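Local structure of MHC class I protein (Ginglymostoma cirratum, 6LUP) at residues A[28-33]-A[175-180]; A[51-56]-A[166-171]; A[142-145]-A[149-152]. The protein probably presents peptides to T cells at the cell surface, as classical MHC class I heavy chains do, and holds a bound peptide here. One frame throughout, in Å; residues are numbered along the deposited sequence.

Interaction 1: A[28-33]-A[175-180]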
loop_
_atom_site.group_PDB
_atom_site.type_symbol
_atom_site.label_atom_id
_atom_site.label_comp_id
_atom_site.label_asym_id
_atom_site.label_seq_id
_atom_site.Cartn_x
_atom_site.Cartn_y
_atom_site.Cartn_z
ATOM N N ASP A 28 -10.950 -3.253 -1.566
ATOM C CA ASP A 28 -10.832 -2.101 -0.669
ATOM C C ASP A 28 -9.368 -1.944 -0.251
ATOM O O ASP A 28 -8.489 -1.861 -1.113
ATOM C CB ASP A 28 -11.762 -2.239 0.549
ATOM C CG ASP A 28 -13.240 -2.241 0.167
ATOM O OD1 ASP A 28 -13.635 -1.430 -0.702
ATOM O OD2 ASP A 28 -14.009 -3.045 0.739
ATOM N N ASP A 29 -9.099 -1.931 1.053
ATOM C CA ASP A 29 -7.730 -1.800 1.553
ATOM C C ASP A 29 -7.047 -3.134 1.842
ATOM O O ASP A 29 -5.912 -3.160 2.315
ATOM C CB ASP A 29 -7.705 -0.956 2.827
ATOM C CG ASP A 29 -7.703 0.527 2.551
ATOM O OD1 ASP A 29 -7.751 0.940 1.371
ATOM O OD2 ASP A 29 -7.650 1.286 3.537
ATOM N N GLN A 30 -7.731 -4.236 1.576
ATOM C CA GLN A 30 -7.211 -5.548 1.944
ATOM C C GLN A 30 -6.606 -6.279 0.745
ATOM O O GLN A 30 -7.290 -6.523 -0.257
ATOM C CB GLN A 30 -8.319 -6.379 2.600
ATOM C CG GLN A 30 -7.982 -7.845 2.825
ATOM C CD GLN A 30 -9.099 -8.581 3.537
ATOM O OE1 GLN A 30 -9.436 -8.265 4.676
ATOM N NE2 GLN A 30 -9.674 -9.572 2.872
ATOM N N GLN A 31 -5.321 -6.622 0.848
ATOM C CA GLN A 31 -4.676 -7.424 -0.182
ATOM C C GLN A 31 -5.202 -8.850 -0.119
ATOM O O GLN A 31 -5.279 -9.436 0.961
ATOM C CB GLN A 31 -3.159 -7.426 -0.023
ATOM C CG GLN A 31 -2.441 -7.822 -1.303
ATOM C CD GLN A 31 -1.030 -8.322 -1.072
ATOM O OE1 GLN A 31 -0.299 -7.791 -0.244
ATOM N NE2 GLN A 31 -0.634 -9.345 -1.825
ATOM N N PHE A 32 -5.565 -9.408 -1.267
ATOM C CA PHE A 32 -6.146 -10.753 -1.286
ATOM C C PHE A 32 -5.431 -11.737 -2.209
ATOM O O PHE A 32 -5.520 -12.942 -2.011
ATOM C CB PHE A 32 -7.662 -10.703 -1.551
ATOM C CG PHE A 32 -8.037 -10.445 -2.988
ATOM C CD1 PHE A 32 -7.859 -9.190 -3.559
ATOM C CD2 PHE A 32 -8.611 -11.457 -3.760
ATOM C CE1 PHE A 32 -8.211 -8.954 -4.883
ATOM C CE2 PHE A 32 -8.974 -11.225 -5.082
ATOM C CZ PHE A 32 -8.772 -9.972 -5.645
ATOM N N VAL A 33 -4.721 -11.221 -3.210
ATOM C CA VAL A 33 -3.936 -12.063 -4.118
ATOM C C VAL A 33 -2.542 -11.484 -4.370
ATOM O O VAL A 33 -2.288 -10.295 -4.141
ATOM C CB VAL A 33 -4.653 -12.356 -5.467
ATOM C CG1 VAL A 33 -5.839 -13.289 -5.264
ATOM C CG2 VAL A 33 -5.082 -11.074 -6.178
ATOM N N VAL A 175 -17.441 -10.928 6.124
ATOM C CA VAL A 175 -17.038 -10.620 7.500
ATOM C C VAL A 175 -15.582 -10.162 7.557
ATOM O O VAL A 175 -15.238 -9.233 8.294
ATOM C CB VAL A 175 -17.325 -11.778 8.494
ATOM C CG1 VAL A 175 -16.514 -13.020 8.163
ATOM C CG2 VAL A 175 -17.042 -11.340 9.920
ATOM N N GLU A 176 -14.745 -10.800 6.744
ATOM C CA GLU A 176 -13.327 -10.483 6.668
ATOM C C GLU A 176 -13.090 -9.069 6.143
ATOM O O GLU A 176 -12.057 -8.468 6.423
ATOM C CB GLU A 176 -12.596 -11.500 5.788
ATOM C CG GLU A 176 -12.580 -12.926 6.328
ATOM C CD GLU A 176 -13.869 -13.702 6.063
ATOM O OE1 GLU A 176 -14.017 -14.808 6.626
ATOM O OE2 GLU A 176 -14.740 -13.216 5.303
ATOM N N LEU A 177 -14.053 -8.542 5.391
ATOM C CA LEU A 177 -13.921 -7.215 4.790
ATOM C C LEU A 177 -14.609 -6.095 5.573
ATOM O O LEU A 177 -14.622 -4.945 5.136
ATOM C CB LEU A 177 -14.407 -7.238 3.340
ATOM C CG LEU A 177 -13.491 -7.996 2.374
ATOM C CD1 LEU A 177 -14.267 -8.453 1.149
ATOM C CD2 LEU A 177 -12.276 -7.157 1.995
ATOM N N ARG A 178 -15.167 -6.432 6.732
ATOM C CA ARG A 178 -15.823 -5.442 7.580
ATOM C C ARG A 178 -14.799 -4.480 8.186
ATOM O O ARG A 178 -13.661 -4.873 8.460
ATOM C CB ARG A 178 -16.639 -6.120 8.684
ATOM C CG ARG A 178 -17.887 -6.819 8.175
ATOM C CD ARG A 178 -18.990 -6.813 9.217
ATOM N NE ARG A 178 -19.074 -8.054 9.988
ATOM C CZ ARG A 178 -20.021 -8.977 9.834
ATOM N NH1 ARG A 178 -20.979 -8.821 8.928
ATOM N NH2 ARG A 178 -20.012 -10.062 10.596
ATOM N N PRO A 179 -15.191 -3.209 8.383
ATOM C CA PRO A 179 -14.294 -2.324 9.119
ATOM C C PRO A 179 -14.103 -2.812 10.554
ATOM O O PRO A 179 -15.042 -3.339 11.158
ATOM C CB PRO A 179 -15.024 -0.975 9.097
ATOM C CG PRO A 179 -16.455 -1.315 8.848
ATOM C CD PRO A 179 -16.422 -2.519 7.957
ATOM N N VAL A 180 -12.883 -2.679 11.065
ATOM C CA VAL A 180 -12.599 -2.938 12.476
ATOM C C VAL A 180 -12.143 -1.645 13.152
ATOM O O VAL A 180 -11.273 -0.932 12.633
ATOM C CB VAL A 180 -11.600 -4.106 12.704
ATOM C CG1 VAL A 180 -10.405 -4.014 11.770
ATOM C CG2 VAL A 180 -11.145 -4.165 14.159
HETATM O O HOH W 1 -13.079 -3.692 3.168
#
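Gln-30 and Leu-177 meet in a small side-chain contact, supplemented by a water bridge, at the end of the peptide-binding platform of an MHC class I fold, where the chain leaves helix 148-172 for the C1-set domain. Gln-30 opens the part of strand 30-36 that lies here. Leu-177 belongs to the loop that leads from that helix to strand 183-189 of the immunoglobulin domain. Val-175 to Arg-178 form a type I beta turn, closed by a hydrogen bond from Arg-178 N to Val-175 O of 3.2 Å.

The Gln-30 chain is extended, with CG anti to the backbone N (chi1 170°), and this brings its flat end up to the turn. There it crosses the Leu-177 side chain at about a right angle. The touching branch of the leucine is CD2, which lies 3.8 Å from Gln-30 CD and 4.1 Å from Gln-30 CB. Val-27 of the neighbouring strand also packs on Leu-177.

The second link is polar. One water donates to both sides, 2.7 Å from Asp-28 OD2 and 2.8 Å from Leu-177 O. Asp-28 OD2 is also hydrogen-bonded to His-3 ND1, and OD1 to Ser-4 N. Asp-29 OD2 accepts from His-205 N, which ties this corner to the C1-set domain.

The carboxylate of Asp-28 is therefore held by the first residues of strand 3-12, and the carbonyl of Leu-177 reaches it through this one water. Against Leu-177 the touch is van der Waals contact with one methyl.

Interaction 2: A[51-56]-A[166-171]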
loop_
_atom_site.group_PDB
_atom_site.type_symbol
_atom_site.label_atom_id
_atom_site.label_comp_id
_atom_site.label_asym_id
_atom_site.label_seq_id
_atom_site.Cartn_x
_atom_site.Cartn_y
_atom_site.Cartn_z
ATOM N N GLU A 51 -10.681 -20.207 0.328
ATOM C CA GLU A 51 -11.803 -21.109 0.571
ATOM C C GLU A 51 -12.837 -21.076 -0.545
ATOM O O GLU A 51 -13.407 -22.110 -0.893
ATOM C CB GLU A 51 -12.501 -20.741 1.880
ATOM C CG GLU A 51 -11.799 -21.219 3.139
ATOM C CD GLU A 51 -12.331 -20.554 4.401
ATOM O OE1 GLU A 51 -12.073 -21.078 5.512
ATOM O OE2 GLU A 51 -13.005 -19.503 4.292
ATOM N N SER A 52 -13.077 -19.890 -1.097
ATOM C CA SER A 52 -14.234 -19.669 -1.964
ATOM C C SER A 52 -13.944 -19.771 -3.454
ATOM O O SER A 52 -14.870 -19.744 -4.265
ATOM C CB SER A 52 -14.899 -18.322 -1.651
ATOM O OG SER A 52 -14.026 -17.235 -1.910
ATOM N N GLU A 53 -12.672 -19.887 -3.823
ATOM C CA GLU A 53 -12.319 -19.993 -5.231
ATOM C C GLU A 53 -11.678 -21.327 -5.565
ATOM O O GLU A 53 -10.634 -21.685 -5.015
ATOM C CB GLU A 53 -11.435 -18.824 -5.675
ATOM C CG GLU A 53 -12.146 -17.477 -5.719
ATOM C CD GLU A 53 -13.357 -17.455 -6.642
ATOM O OE1 GLU A 53 -13.545 -18.397 -7.450
ATOM O OE2 GLU A 53 -14.136 -16.480 -6.565
ATOM N N GLY A 54 -12.323 -22.051 -6.478
ATOM C CA GLY A 54 -11.885 -23.378 -6.885
ATOM C C GLY A 54 -10.691 -23.353 -7.820
ATOM O O GLY A 54 -10.185 -22.281 -8.165
ATOM N N PRO A 55 -10.231 -24.545 -8.235
ATOM C CA PRO A 55 -9.083 -24.725 -9.127
ATOM C C PRO A 55 -9.103 -23.824 -10.368
ATOM O O PRO A 55 -8.073 -23.243 -10.713
ATOM C CB PRO A 55 -9.193 -26.197 -9.528
ATOM C CG PRO A 55 -9.799 -26.842 -8.333
ATOM C CD PRO A 55 -10.771 -25.836 -7.774
ATOM N N GLU A 56 -10.263 -23.702 -11.012
ATOM C CA GLU A 56 -10.386 -22.943 -12.257
ATOM C C GLU A 56 -10.032 -21.470 -12.093
ATOM O O GLU A 56 -9.400 -20.872 -12.971
ATOM C CB GLU A 56 -11.784 -23.101 -12.859
ATOM C CG GLU A 56 -11.939 -24.399 -13.637
ATOM C CD GLU A 56 -13.296 -24.546 -14.307
ATOM O OE1 GLU A 56 -13.960 -23.502 -14.554
ATOM O OE2 GLU A 56 -13.690 -25.707 -14.594
ATOM N N LEU A 166 -16.048 -8.027 -7.988
ATOM C CA LEU A 166 -15.989 -7.265 -6.742
ATOM C C LEU A 166 -17.204 -7.600 -5.877
ATOM O O LEU A 166 -17.070 -7.826 -4.676
ATOM C CB LEU A 166 -15.890 -5.755 -6.996
ATOM C CG LEU A 166 -15.937 -4.838 -5.759
ATOM C CD1 LEU A 166 -14.832 -5.143 -4.753
ATOM C CD2 LEU A 166 -15.904 -3.367 -6.151
ATOM N N GLN A 167 -18.377 -7.667 -6.504
ATOM C CA GLN A 167 -19.614 -8.013 -5.805
ATOM C C GLN A 167 -19.600 -9.427 -5.232
ATOM O O GLN A 167 -20.159 -9.674 -4.161
ATOM C CB GLN A 167 -20.823 -7.797 -6.714
ATOM C CG GLN A 167 -21.328 -6.364 -6.669
ATOM C CD GLN A 167 -22.243 -6.013 -7.822
ATOM O OE1 GLN A 167 -22.432 -6.801 -8.750
ATOM N NE2 GLN A 167 -22.817 -4.815 -7.771
ATOM N N LYS A 168 -18.946 -10.342 -5.942
ATOM C CA LYS A 168 -18.788 -11.708 -5.475
ATOM C C LYS A 168 -17.837 -11.738 -4.286
ATOM O O LYS A 168 -18.110 -12.391 -3.281
ATOM C CB LYS A 168 -18.266 -12.603 -6.600
ATOM C CG LYS A 168 -18.198 -14.078 -6.235
ATOM C CD LYS A 168 -17.319 -14.850 -7.202
ATOM C CE LYS A 168 -17.400 -16.338 -6.924
ATOM N NZ LYS A 168 -16.486 -17.100 -7.812
ATOM N N TYR A 169 -16.725 -11.016 -4.409
ATOM C CA TYR A 169 -15.740 -10.917 -3.336
ATOM C C TYR A 169 -16.344 -10.349 -2.056
ATOM O O TYR A 169 -16.090 -10.862 -0.968
ATOM C CB TYR A 169 -14.541 -10.069 -3.769
ATOM C CG TYR A 169 -13.720 -10.653 -4.903
ATOM C CD1 TYR A 169 -13.594 -12.032 -5.073
ATOM C CD2 TYR A 169 -13.037 -9.817 -5.785
ATOM C CE1 TYR A 169 -12.835 -12.561 -6.103
ATOM C CE2 TYR A 169 -12.270 -10.334 -6.817
ATOM C CZ TYR A 169 -12.171 -11.703 -6.973
ATOM O OH TYR A 169 -11.409 -12.214 -7.998
ATOM N N LEU A 170 -17.151 -9.300 -2.196
ATOM C CA LEU A 170 -17.827 -8.682 -1.053
ATOM C C LEU A 170 -18.775 -9.638 -0.328
ATOM O O LEU A 170 -18.918 -9.566 0.889
ATOM C CB LEU A 170 -18.566 -7.409 -1.474
ATOM C CG LEU A 170 -17.688 -6.207 -1.843
ATOM C CD1 LEU A 170 -18.498 -5.165 -2.594
ATOM C CD2 LEU A 170 -17.023 -5.587 -0.624
ATOM N N LYS A 171 -19.415 -10.536 -1.072
ATOM C CA LYS A 171 -20.231 -11.579 -0.462
ATOM C C LYS A 171 -19.354 -12.634 0.220
ATOM O O LYS A 171 -19.539 -12.926 1.401
ATOM C CB LYS A 171 -21.164 -12.211 -1.501
ATOM C CG LYS A 171 -21.873 -13.479 -1.041
ATOM C CD LYS A 171 -22.241 -14.351 -2.238
ATOM C CE LYS A 171 -22.386 -15.818 -1.851
ATOM N NZ LYS A 171 -22.341 -16.709 -3.048
#
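Lys-168 NZ donates to Glu-53 OE2 at 2.7 Å, and this hydrogen bond is part of a salt bridge. The glutamate oxygen uses its syn lone pair, on the side of its other oxygen. The ammonium thus sits toward the mouth of the carboxylate, with Glu-53 OE1 3.2 Å from Lys-168 NZ. The two side chains come from opposite directions. Lys-168 is extended all the way, with CG anti to the backbone N (chi1 -174°), and spans the gap with its full length. The aliphatic end of the lysine is close too: Lys-168 CE is 3.3 Å from Glu-53 OE2.

This pair bridges the two helical walls of the peptide groove near one end. Glu-53 is in the short break between helix 47-52 and helix 55-82, with Gly-54 as N-cap of the second helix. Lys-168 is in helix 148-172, which forms most of the facing wall. Within that helix Leu-170 N is hydrogen-bonded to Leu-166 O at 2.9 Å.

Tyr-169 is the next residue outward. Glu-53 OE2 lies at its ring edge, near the ring plane, 4.2 Å from Tyr-169 CE1. The hydroxyl of Tyr-169 is hydrogen-bonded to Tyr-57 OH and to the backbone of the bound peptide. Its ring also meets Phe-32 on the sheet floor. Trp-165, one turn back on the lysine's helix, packs on Glu-53.

Interaction 3: A[142-145]-A[149-152]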
loop_
_atom_site.group_PDB
_atom_site.type_symbol
_atom_site.label_atom_id
_atom_site.label_comp_id
_atom_site.label_asym_id
_atom_site.label_seq_id
_atom_site.Cartn_x
_atom_site.Cartn_y
_atom_site.Cartn_z
ATOM N N ASN A 142 -1.342 6.389 -30.465
ATOM C CA ASN A 142 -1.858 6.307 -31.824
ATOM C C ASN A 142 -2.245 4.885 -32.213
ATOM O O ASN A 142 -3.227 4.684 -32.931
ATOM C CB ASN A 142 -0.862 6.899 -32.825
ATOM C CG ASN A 142 -0.739 8.412 -32.712
ATOM O OD1 ASN A 142 0.147 9.013 -33.319
ATOM N ND2 ASN A 142 -1.630 9.035 -31.940
ATOM N N LYS A 143 -1.481 3.908 -31.728
ATOM C CA LYS A 143 -1.794 2.498 -31.949
ATOM C C LYS A 143 -3.020 2.076 -31.145
ATOM O O LYS A 143 -3.914 1.406 -31.665
ATOM C CB LYS A 143 -0.602 1.613 -31.581
ATOM C CG LYS A 143 0.580 1.740 -32.526
ATOM C CD LYS A 143 1.840 1.114 -31.947
ATOM C CE LYS A 143 1.859 -0.393 -32.140
ATOM N NZ LYS A 143 3.182 -0.961 -31.757
ATOM N N TRP A 144 -3.058 2.489 -29.880
ATOM C CA TRP A 144 -4.092 2.055 -28.943
ATOM C C TRP A 144 -5.450 2.707 -29.181
ATOM O O TRP A 144 -6.481 2.105 -28.886
ATOM C CB TRP A 144 -3.624 2.268 -27.503
ATOM C CG TRP A 144 -2.636 1.228 -27.035
ATOM C CD1 TRP A 144 -1.925 0.355 -27.811
ATOM C CD2 TRP A 144 -2.238 0.975 -25.684
ATOM N NE1 TRP A 144 -1.120 -0.434 -27.028
ATOM C CE2 TRP A 144 -1.291 -0.074 -25.718
ATOM C CE3 TRP A 144 -2.590 1.529 -24.448
ATOM C CZ2 TRP A 144 -0.694 -0.582 -24.561
ATOM C CZ3 TRP A 144 -1.994 1.026 -23.298
ATOM C CH2 TRP A 144 -1.056 -0.019 -23.365
ATOM N N ASP A 145 -5.453 3.927 -29.713
ATOM C CA ASP A 145 -6.703 4.611 -30.060
ATOM C C ASP A 145 -7.399 3.936 -31.239
ATOM O O ASP A 145 -8.629 3.904 -31.305
ATOM C CB ASP A 145 -6.457 6.093 -30.369
ATOM C CG ASP A 145 -6.186 6.921 -29.118
ATOM O OD1 ASP A 145 -6.668 6.560 -28.021
ATOM O OD2 ASP A 145 -5.492 7.951 -29.241
ATOM N N ALA A 149 -11.087 -3.412 -30.460
ATOM C CA ALA A 149 -11.285 -4.604 -29.631
ATOM C C ALA A 149 -10.555 -4.504 -28.292
ATOM O O ALA A 149 -11.093 -4.905 -27.260
ATOM C CB ALA A 149 -10.873 -5.862 -30.381
ATOM N N PHE A 150 -9.342 -3.959 -28.313
ATOM C CA PHE A 150 -8.605 -3.687 -27.086
ATOM C C PHE A 150 -9.376 -2.701 -26.212
ATOM O O PHE A 150 -9.628 -2.975 -25.034
ATOM C CB PHE A 150 -7.203 -3.159 -27.411
ATOM C CG PHE A 150 -6.373 -2.814 -26.202
ATOM C CD1 PHE A 150 -6.039 -3.785 -25.254
ATOM C CD2 PHE A 150 -5.891 -1.521 -26.024
ATOM C CE1 PHE A 150 -5.261 -3.465 -24.146
ATOM C CE2 PHE A 150 -5.110 -1.195 -24.922
ATOM C CZ PHE A 150 -4.796 -2.168 -23.981
ATOM N N ASN A 151 -9.772 -1.576 -26.808
ATOM C CA ASN A 151 -10.450 -0.489 -26.096
ATOM C C ASN A 151 -11.781 -0.891 -25.475
ATOM O O ASN A 151 -12.007 -0.669 -24.282
ATOM C CB ASN A 151 -10.653 0.722 -27.015
ATOM C CG ASN A 151 -9.360 1.454 -27.320
ATOM O OD1 ASN A 151 -8.391 1.381 -26.564
ATOM N ND2 ASN A 151 -9.337 2.167 -28.438
ATOM N N GLN A 152 -12.655 -1.481 -26.284
ATOM C CA GLN A 152 -13.962 -1.920 -25.813
ATOM C C GLN A 152 -13.830 -3.045 -24.795
ATOM O O GLN A 152 -14.587 -3.104 -23.824
ATOM C CB GLN A 152 -14.856 -2.337 -26.985
ATOM C CG GLN A 152 -15.438 -1.166 -27.764
ATOM C CD GLN A 152 -16.224 -0.201 -26.884
ATOM O OE1 GLN A 152 -17.202 -0.581 -26.233
ATOM N NE2 GLN A 152 -15.797 1.059 -26.866
#
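The indole of Trp-144 receives the edge of the Phe-150 ring on one face. The pair is edge-to-face, with ring planes at 60° and centroids 5.0 Å apart, measured from the six-membered ring of Trp-144 to the ring of Phe-150. Phe-150 CE2 does the touching. It stands 3.6 Å above the indole plane, displaced toward the rim, and is 3.7 Å from both Trp-144 CD2 and Trp-144 CE3. Phe-150 has CG anti to its own backbone N (chi1 179°), which swings the ring across to the tryptophan. Trp-144 also makes edge-to-face pairs with Trp-130 and His-113, and its NE1 is hydrogen-bonded to the backbone of the bound peptide.

A polar link runs beside the rings. Asn-151 ND2 donates to Trp-144 O at 2.9 Å, with a bent N-H...O angle of 133°. The donor lies in the carbonyl plane, but the acceptor is tilted from the amide plane. Asn-151 OD1 accepts from Trp-130 NE1, so the two ends of the amide have different partners, which together would favour this orientation.

Trp-144 and Asp-145 are in helix 135-146, and Phe-150 and Asn-151 are in helix 148-172. The contact joins the two helices across the break between them; together they make one wall of the peptide groove. Trp-130, on strand 129-131 at the edge of the sheet, reaches both helices. Its backbone N is also hydrogen-bonded to Asp-145 OD1.

All three contacts belong to the peptide-binding platform. Interactions 2 and 3 are the more buried and share helix 148-172; their centres lie about 30 Å apart along the groove. Interaction 1 is partly buried at the end of the platform, next to the C1-set domain. Their chemistry follows their place. Interaction 2 spans the two groove walls with a salt bridge, interaction 3 joins two helices of one wall with an aromatic pair and a hydrogen bond from an asparagine side chain, and interaction 1 relies on a water and a leucine methyl. Interactions 1 and 2 touch: Leu-177 CD1 is 3.7 Å from Tyr-169 O. Interaction 3 stays about 17 Å from interaction 2 at their nearest atoms.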